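Local atomic coordinates of lipoprotein LPPX (Mycobacterium tuberculosis, PDB entry 2BYO), a protein that probably takes part in moving phthiocerol dimycocerosate lipids from the cell membrane to the outer membrane, with a hydrophobic cavity large enough to hold one. Residues T129-Q134 against T145-T150; D140-T145 against A174-H179. All coordinates share one frame; numbering follows the deposited sequence.

Contact 1. Residues T129-Q134 against T145-T150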
ATOM      1  N   THR A 129      14.533  -8.837  -6.713  1.00 45.63           N
ATOM      2  CA  THR A 129      15.586  -8.919  -7.721  1.00 44.68           C
ATOM      3  C   THR A 129      15.465  -7.786  -8.734  1.00 40.61           C
ATOM      4  O   THR A 129      14.464  -7.073  -8.776  1.00 37.27           O
ATOM      5  CB  THR A 129      15.550 -10.265  -8.459  1.00 46.43           C
ATOM      6  OG1 THR A 129      14.228 -10.515  -8.940  1.00 44.51           O
ATOM      7  CG2 THR A 129      15.967 -11.382  -7.535  1.00 49.24           C
ATOM      8  N   ASN A 130      16.519  -7.618  -9.523  1.00 40.53           N
ATOM      9  CA  ASN A 130      16.515  -6.723 -10.670  1.00 38.88           C
ATOM     10  C   ASN A 130      16.119  -5.311 -10.319  1.00 35.56           C
ATOM     11  O   ASN A 130      15.278  -4.710 -10.991  1.00 34.58           O
ATOM     12  CB  ASN A 130      15.601  -7.275 -11.778  1.00 39.76           C
ATOM     13  CG  ASN A 130      15.920  -6.680 -13.162  1.00 40.85           C
ATOM     14  OD1 ASN A 130      16.907  -5.952 -13.332  1.00 40.72           O
ATOM     15  ND2 ASN A 130      15.090  -7.003 -14.149  1.00 38.66           N
ATOM     16  N   LEU A 131      16.713  -4.783  -9.248  1.00 34.82           N
ATOM     17  CA  LEU A 131      16.479  -3.398  -8.856  1.00 33.69           C
ATOM     18  C   LEU A 131      17.082  -2.481  -9.905  1.00 33.23           C
ATOM     19  O   LEU A 131      18.215  -2.669 -10.292  1.00 32.81           O
ATOM     20  CB  LEU A 131      17.081  -3.098  -7.474  1.00 33.38           C
ATOM     21  CG  LEU A 131      16.358  -3.742  -6.279  1.00 34.48           C
ATOM     22  CD1 LEU A 131      17.079  -3.401  -4.979  1.00 35.54           C
ATOM     23  CD2 LEU A 131      14.906  -3.292  -6.212  1.00 33.92           C
ATOM     24  N   GLN A 132      16.311  -1.508 -10.379  1.00 34.05           N
ATOM     25  CA  GLN A 132      16.791  -0.558 -11.389  1.00 34.89           C
ATOM     26  C   GLN A 132      16.379   0.854 -10.991  1.00 32.82           C
ATOM     27  O   GLN A 132      15.209   1.111 -10.687  1.00 29.84           O
ATOM     28  CB  GLN A 132      16.213  -0.884 -12.775  1.00 35.96           C
ATOM     29  CG  GLN A 132      16.839  -2.079 -13.477  1.00 40.67           C
ATOM     30  CD  GLN A 132      16.097  -2.458 -14.767  1.00 42.45           C
ATOM     31  OE1 GLN A 132      15.656  -1.589 -15.538  1.00 44.59           O
ATOM     32  NE2 GLN A 132      15.964  -3.761 -15.007  1.00 46.94           N
ATOM     33  N   ALA A 133      17.354   1.756 -10.996  1.00 32.16           N
ATOM     34  CA  ALA A 133      17.113   3.151 -10.722  1.00 33.53           C
ATOM     35  C   ALA A 133      16.698   3.832 -12.024  1.00 33.41           C
ATOM     36  O   ALA A 133      17.522   4.023 -12.913  1.00 33.15           O
ATOM     37  CB  ALA A 133      18.373   3.793 -10.148  1.00 34.13           C
ATOM     38  N   GLN A 134      15.426   4.209 -12.125  1.00 34.10           N
ATOM     39  CA  GLN A 134      14.882   4.731 -13.380  1.00 35.95           C
ATOM     40  C   GLN A 134      14.964   6.245 -13.476  1.00 37.22           C
ATOM     41  O   GLN A 134      14.528   6.829 -14.463  1.00 41.74           O
ATOM     42  CB  GLN A 134      13.429   4.304 -13.553  1.00 35.88           C
ATOM     43  CG  GLN A 134      13.175   2.813 -13.476  1.00 37.22           C
ATOM     44  CD  GLN A 134      13.650   2.048 -14.689  1.00 41.52           C
ATOM     45  OE1 GLN A 134      13.485   0.823 -14.770  1.00 43.47           O
ATOM     46  NE2 GLN A 134      14.236   2.756 -15.644  1.00 43.31           N
ATOM     47  N   THR A 145      12.766   9.461  -6.428  1.00 28.46           N
ATOM     48  CA  THR A 145      13.594   8.489  -7.117  1.00 28.24           C
ATOM     49  C   THR A 145      12.701   7.308  -7.449  1.00 27.27           C
ATOM     50  O   THR A 145      12.071   6.730  -6.552  1.00 24.87           O
ATOM     51  CB  THR A 145      14.730   8.019  -6.196  1.00 29.75           C
ATOM     52  OG1 THR A 145      15.512   9.148  -5.769  1.00 29.82           O
ATOM     53  CG2 THR A 145      15.609   7.022  -6.891  1.00 30.56           C
ATOM     54  N   LYS A 146      12.626   6.974  -8.734  1.00 26.99           N
ATOM     55  CA  LYS A 146      11.845   5.847  -9.205  1.00 27.58           C
ATOM     56  C   LYS A 146      12.759   4.638  -9.282  1.00 27.73           C
ATOM     57  O   LYS A 146      13.793   4.688  -9.934  1.00 28.02           O
ATOM     58  CB  LYS A 146      11.245   6.146 -10.578  1.00 29.05           C
ATOM     59  CG  LYS A 146      10.344   5.051 -11.115  1.00 29.00           C
ATOM     60  CD  LYS A 146       9.946   5.334 -12.558  1.00 31.97           C
ATOM     61  CE  LYS A 146       8.993   4.262 -13.101  1.00 34.03           C
ATOM     62  NZ  LYS A 146       8.651   4.504 -14.530  1.00 34.47           N
ATOM     63  N   ILE A 147      12.392   3.571  -8.582  1.00 26.30           N
ATOM     64  CA  ILE A 147      13.160   2.341  -8.581  1.00 26.84           C
ATOM     65  C   ILE A 147      12.212   1.196  -8.861  1.00 26.75           C
ATOM     66  O   ILE A 147      11.216   1.026  -8.164  1.00 24.84           O
ATOM     67  CB  ILE A 147      13.884   2.087  -7.235  1.00 27.58           C
ATOM     68  CG1 ILE A 147      14.803   3.257  -6.899  1.00 27.91           C
ATOM     69  CG2 ILE A 147      14.712   0.778  -7.300  1.00 28.79           C
ATOM     70  CD1 ILE A 147      15.477   3.148  -5.557  1.00 28.82           C
ATOM     71  N   THR A 148      12.526   0.427  -9.898  1.00 26.95           N
ATOM     72  CA  THR A 148      11.758  -0.746 -10.260  1.00 28.87           C
ATOM     73  C   THR A 148      12.473  -1.980  -9.762  1.00 29.47           C
ATOM     74  O   THR A 148      13.670  -1.964  -9.520  1.00 30.04           O
ATOM     75  CB  THR A 148      11.598  -0.866 -11.787  1.00 30.25           C
ATOM     76  OG1 THR A 148      12.891  -0.841 -12.406  1.00 31.67           O
ATOM     77  CG2 THR A 148      10.767   0.277 -12.330  1.00 31.83           C
ATOM     78  N   GLY A 149      11.735  -3.067  -9.648  1.00 31.28           N
ATOM     79  CA  GLY A 149      12.293  -4.321  -9.150  1.00 33.30           C
ATOM     80  C   GLY A 149      11.295  -5.427  -9.376  1.00 34.91           C
ATOM     81  O   GLY A 149      10.159  -5.162  -9.767  1.00 35.47           O
ATOM     82  N   THR A 150      11.718  -6.661  -9.129  1.00 36.60           N
ATOM     83  CA  THR A 150      10.866  -7.817  -9.312  1.00 38.90           C
ATOM     84  C   THR A 150      10.663  -8.496  -7.951  1.00 40.63           C
ATOM     85  O   THR A 150      11.623  -8.770  -7.237  1.00 40.44           O
ATOM     86  CB  THR A 150      11.475  -8.749 -10.364  1.00 40.69           C
ATOM     87  OG1 THR A 150      11.403  -8.097 -11.641  1.00 39.07           O
ATOM     88  CG2 THR A 150      10.746 -10.095 -10.431  1.00 43.10           C
TER
HETATM   89  O   HOH W   1      13.449  -3.603 -12.749  1.00 29.66           O
HETATM   90  O   HOH W   2      13.163  -9.295 -13.323  1.00 39.52           O
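T148 and Q134 lean on each other across two antiparallel strands, 129-134 and 145-150, with their side chains crossing at about a right angle. From CB, T148 forks. Its CG2 lies beside the backbone N and meets Q134 CG at 3.7 Å. OG1 sits between the backbone N and the carbonyl carbon (chi1 55°), which brings it to 3.3 Å from Q132 CB and lets it accept a hydrogen bond of 2.8 Å from a water; that water also donates to N130 O. A beta-branched threonine thus gives this surface both a methyl to pack and a hydroxyl to hydrate. Next along, the extended chain of K146 runs past Q134, CD lying 3.8 Å from Q134 CB. The backbones are joined by paired bonds at T129-T150 and Q132-T148; in the latter, Q132 N reaches T148 O at 2.8 Å. Between these pairs N130 and L131 together face G149, and N130 takes positive phi and psi, which asparagine tolerates well. Its side chain accepts a bond from Q132 NE2 to OD1, the donor lying above the carbonyl plane. On the other face L131 CD2 reaches I147 CG2 at 4.2 Å and lies 4.1 Å from G149 CA, the glycine leaving room for this methyl because it has no side chain; L24, L25 and I28 of helix 22-36 also touch L131. The whole is an antiparallel beta hairpin with a beta bulge at the edge of the half-barrel, G149 lying about 4 Å from a bound docosahexaenoic acid, consistent with a place at the lipid-binding cavity.

Contact 2. Residues D140-T145 against A174-H179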
ATOM      1  N   ASP A 140       2.870  14.751  -7.218  1.00 38.94           N
ATOM      2  CA  ASP A 140       2.247  15.696  -6.281  1.00 38.69           C
ATOM      3  C   ASP A 140       3.227  16.789  -5.856  1.00 38.27           C
ATOM      4  O   ASP A 140       3.305  17.153  -4.683  1.00 37.57           O
ATOM      5  CB  ASP A 140       1.733  14.962  -5.029  1.00 39.79           C
ATOM      6  CG  ASP A 140       0.610  13.997  -5.330  1.00 42.30           C
ATOM      7  OD1 ASP A 140      -0.203  14.290  -6.234  1.00 46.76           O
ATOM      8  OD2 ASP A 140       0.533  12.953  -4.641  1.00 45.45           O
ATOM      9  N   GLY A 141       3.997  17.298  -6.806  1.00 38.12           N
ATOM     10  CA  GLY A 141       4.959  18.355  -6.501  1.00 38.75           C
ATOM     11  C   GLY A 141       6.224  17.913  -5.776  1.00 37.15           C
ATOM     12  O   GLY A 141       7.067  18.752  -5.467  1.00 37.23           O
ATOM     13  N   ILE A 142       6.374  16.606  -5.529  1.00 34.62           N
ATOM     14  CA  ILE A 142       7.557  16.056  -4.855  1.00 33.46           C
ATOM     15  C   ILE A 142       8.449  15.329  -5.864  1.00 32.46           C
ATOM     16  O   ILE A 142       7.965  14.488  -6.638  1.00 29.89           O
ATOM     17  CB  ILE A 142       7.151  15.069  -3.727  1.00 32.80           C
ATOM     18  CG1 ILE A 142       6.228  15.754  -2.714  1.00 33.18           C
ATOM     19  CG2 ILE A 142       8.383  14.510  -2.981  1.00 30.95           C
ATOM     20  CD1 ILE A 142       5.399  14.749  -1.904  1.00 33.80           C
ATOM     21  N   SER A 143       9.743  15.675  -5.861  1.00 32.68           N
ATOM     22  CA  SER A 143      10.754  14.964  -6.637  1.00 33.17           C
ATOM     23  C   SER A 143      11.082  13.632  -5.966  1.00 31.21           C
ATOM     24  O   SER A 143      11.452  13.589  -4.782  1.00 30.41           O
ATOM     25  CB  SER A 143      12.034  15.789  -6.763  1.00 35.98           C
ATOM     26  OG  SER A 143      11.787  17.014  -7.435  1.00 39.76           O
ATOM     27  N   THR A 144      10.948  12.552  -6.728  1.00 29.16           N
ATOM     28  CA  THR A 144      11.127  11.212  -6.195  1.00 28.58           C
ATOM     29  C   THR A 144      12.070  10.399  -7.060  1.00 28.77           C
ATOM     30  O   THR A 144      12.166  10.622  -8.251  1.00 29.82           O
ATOM     31  CB  THR A 144       9.796  10.425  -6.091  1.00 27.25           C
ATOM     32  OG1 THR A 144       9.292  10.136  -7.395  1.00 27.99           O
ATOM     33  CG2 THR A 144       8.748  11.172  -5.297  1.00 27.40           C
ATOM     34  N   THR A 145      12.766   9.461  -6.428  1.00 28.46           N
ATOM     35  CA  THR A 145      13.594   8.489  -7.117  1.00 28.24           C
ATOM     36  C   THR A 145      12.701   7.308  -7.449  1.00 27.27           C
ATOM     37  O   THR A 145      12.071   6.730  -6.552  1.00 24.87           O
ATOM     38  CB  THR A 145      14.730   8.019  -6.196  1.00 29.75           C
ATOM     39  OG1 THR A 145      15.512   9.148  -5.769  1.00 29.82           O
ATOM     40  CG2 THR A 145      15.609   7.022  -6.891  1.00 30.56           C
ATOM     41  N   ALA A 174      10.888   9.937  -1.988  1.00 27.74           N
ATOM     42  CA  ALA A 174      11.125  11.378  -1.947  1.00 28.16           C
ATOM     43  C   ALA A 174      12.616  11.674  -1.876  1.00 29.63           C
ATOM     44  O   ALA A 174      13.376  10.949  -1.211  1.00 30.40           O
ATOM     45  CB  ALA A 174      10.413  11.999  -0.755  1.00 28.19           C
ATOM     46  N   GLN A 175      13.028  12.739  -2.564  1.00 30.51           N
ATOM     47  CA  GLN A 175      14.421  13.199  -2.535  1.00 31.36           C
ATOM     48  C   GLN A 175      14.615  14.407  -1.622  1.00 32.33           C
ATOM     49  O   GLN A 175      15.651  15.044  -1.658  1.00 34.43           O
ATOM     50  CB  GLN A 175      14.881  13.545  -3.948  1.00 31.53           C
ATOM     51  CG  GLN A 175      14.850  12.361  -4.904  1.00 30.63           C
ATOM     52  CD  GLN A 175      15.016  12.775  -6.350  1.00 32.44           C
ATOM     53  OE1 GLN A 175      14.930  13.960  -6.684  1.00 31.51           O
ATOM     54  NE2 GLN A 175      15.246  11.794  -7.225  1.00 29.32           N
ATOM     55  N   ASP A 176      13.624  14.708  -0.788  1.00 33.19           N
ATOM     56  CA  ASP A 176      13.631  15.946   0.002  1.00 33.12           C
ATOM     57  C   ASP A 176      14.253  15.822   1.396  1.00 32.76           C
ATOM     58  O   ASP A 176      14.183  16.764   2.195  1.00 31.98           O
ATOM     59  CB  ASP A 176      12.204  16.535   0.083  1.00 34.03           C
ATOM     60  CG  ASP A 176      11.164  15.544   0.606  1.00 33.29           C
ATOM     61  OD1 ASP A 176      11.510  14.505   1.209  1.00 33.18           O
ATOM     62  OD2 ASP A 176       9.967  15.815   0.395  1.00 35.43           O
ATOM     63  N   GLY A 177      14.878  14.681   1.683  1.00 31.71           N
ATOM     64  CA  GLY A 177      15.433  14.405   3.017  1.00 33.50           C
ATOM     65  C   GLY A 177      14.555  13.478   3.862  1.00 32.58           C
ATOM     66  O   GLY A 177      15.030  12.851   4.803  1.00 32.77           O
ATOM     67  N   SER A 178      13.276  13.375   3.507  1.00 31.14           N
ATOM     68  CA  SER A 178      12.314  12.584   4.282  1.00 29.70           C
ATOM     69  C   SER A 178      12.350  11.091   3.964  1.00 28.34           C
ATOM     70  O   SER A 178      11.929  10.277   4.783  1.00 28.52           O
ATOM     71  CB  SER A 178      10.904  13.074   4.002  1.00 28.66           C
ATOM     72  OG  SER A 178      10.529  12.779   2.663  1.00 26.28           O
ATOM     73  N   HIS A 179      12.810  10.747   2.767  1.00 27.57           N
ATOM     74  CA  HIS A 179      12.720   9.372   2.237  1.00 27.04           C
ATOM     75  C   HIS A 179      11.291   8.826   2.214  1.00 26.72           C
ATOM     76  O   HIS A 179      11.092   7.620   2.269  1.00 26.20           O
ATOM     77  CB  HIS A 179      13.635   8.424   3.020  1.00 28.03           C
ATOM     78  CG  HIS A 179      15.095   8.653   2.776  1.00 28.47           C
ATOM     79  ND1 HIS A 179      15.909   9.296   3.679  1.00 29.56           N
ATOM     80  CD2 HIS A 179      15.886   8.318   1.731  1.00 29.34           C
ATOM     81  CE1 HIS A 179      17.136   9.356   3.203  1.00 31.34           C
ATOM     82  NE2 HIS A 179      17.153   8.764   2.023  1.00 32.28           N
TER
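Q175 grips strand 142-145 at two points. Its amide NE2 donates to T145 OG1 at 3.0 Å, a nearly straight bond (164°) with the hydroxyl oxygen lying in the amide plane, and its backbone N donates to S143 O at 2.9 Å. Glutamine suits the place because its chain is long enough to lie across the strand: CG stands beside the backbone N, and the extended continuation (chi2 168°) carries CD onward, to within 3.9 Å of T144 C. The side chain crosses that of T145 at about a right angle. NE2 also bonds to T136 OG1 on strand 129-139, which helps fix the amide's rotation, while OE1 at the other side of the amide comes to 3.4 Å from S143 CB.

Further out, T144 and A174 form an antiparallel non-hydrogen-bonded pair, their CA atoms 4.2 Å apart, and T144 CG2 rests 4.1 Å from A174 CA. The hydroxyl of T144 is taken up by E137 O. Beside the pair, alanine's lone methyl leaves room for I142, whose CG2 branch meets A174 CB at 3.9 Å in an apolar contact; D176 OD2 lies 4.0 Å from the same I142 CG2. D176 itself belongs to the turn: its OD1 accepts from S178 N, making an Asx turn, and G177 between them adopts a positive phi that glycine takes up readily.

The contact lies where strand 167-174 gives way to the loop leading to strand 181-187. V182 of that next strand packs on both T144 and A174, W200 touches I142, and H179, further along the loop, touches E27 and Q30 of helix 22-36.

Along the chain, strand 129-139 comes first, turns at D140 and G141, and returns as strand 142-151; contact 1 closes this hairpin with ten residues between its segments. The chain then passes through helix 153-159 and strand 167-174 before contact 2 brings residues 174-179 back to the start of strand 142-151, closing a longer loop of 28 residues. Residues 140-144 lie inside the loop closed by contact 1, while 174-179 lie beyond it, so the two contacts cross; T145 belongs to both. Together the contacts join strand 142-151 to its neighbours on either side, connecting the outermost hairpin strand to the rest of the half-barrel sheet.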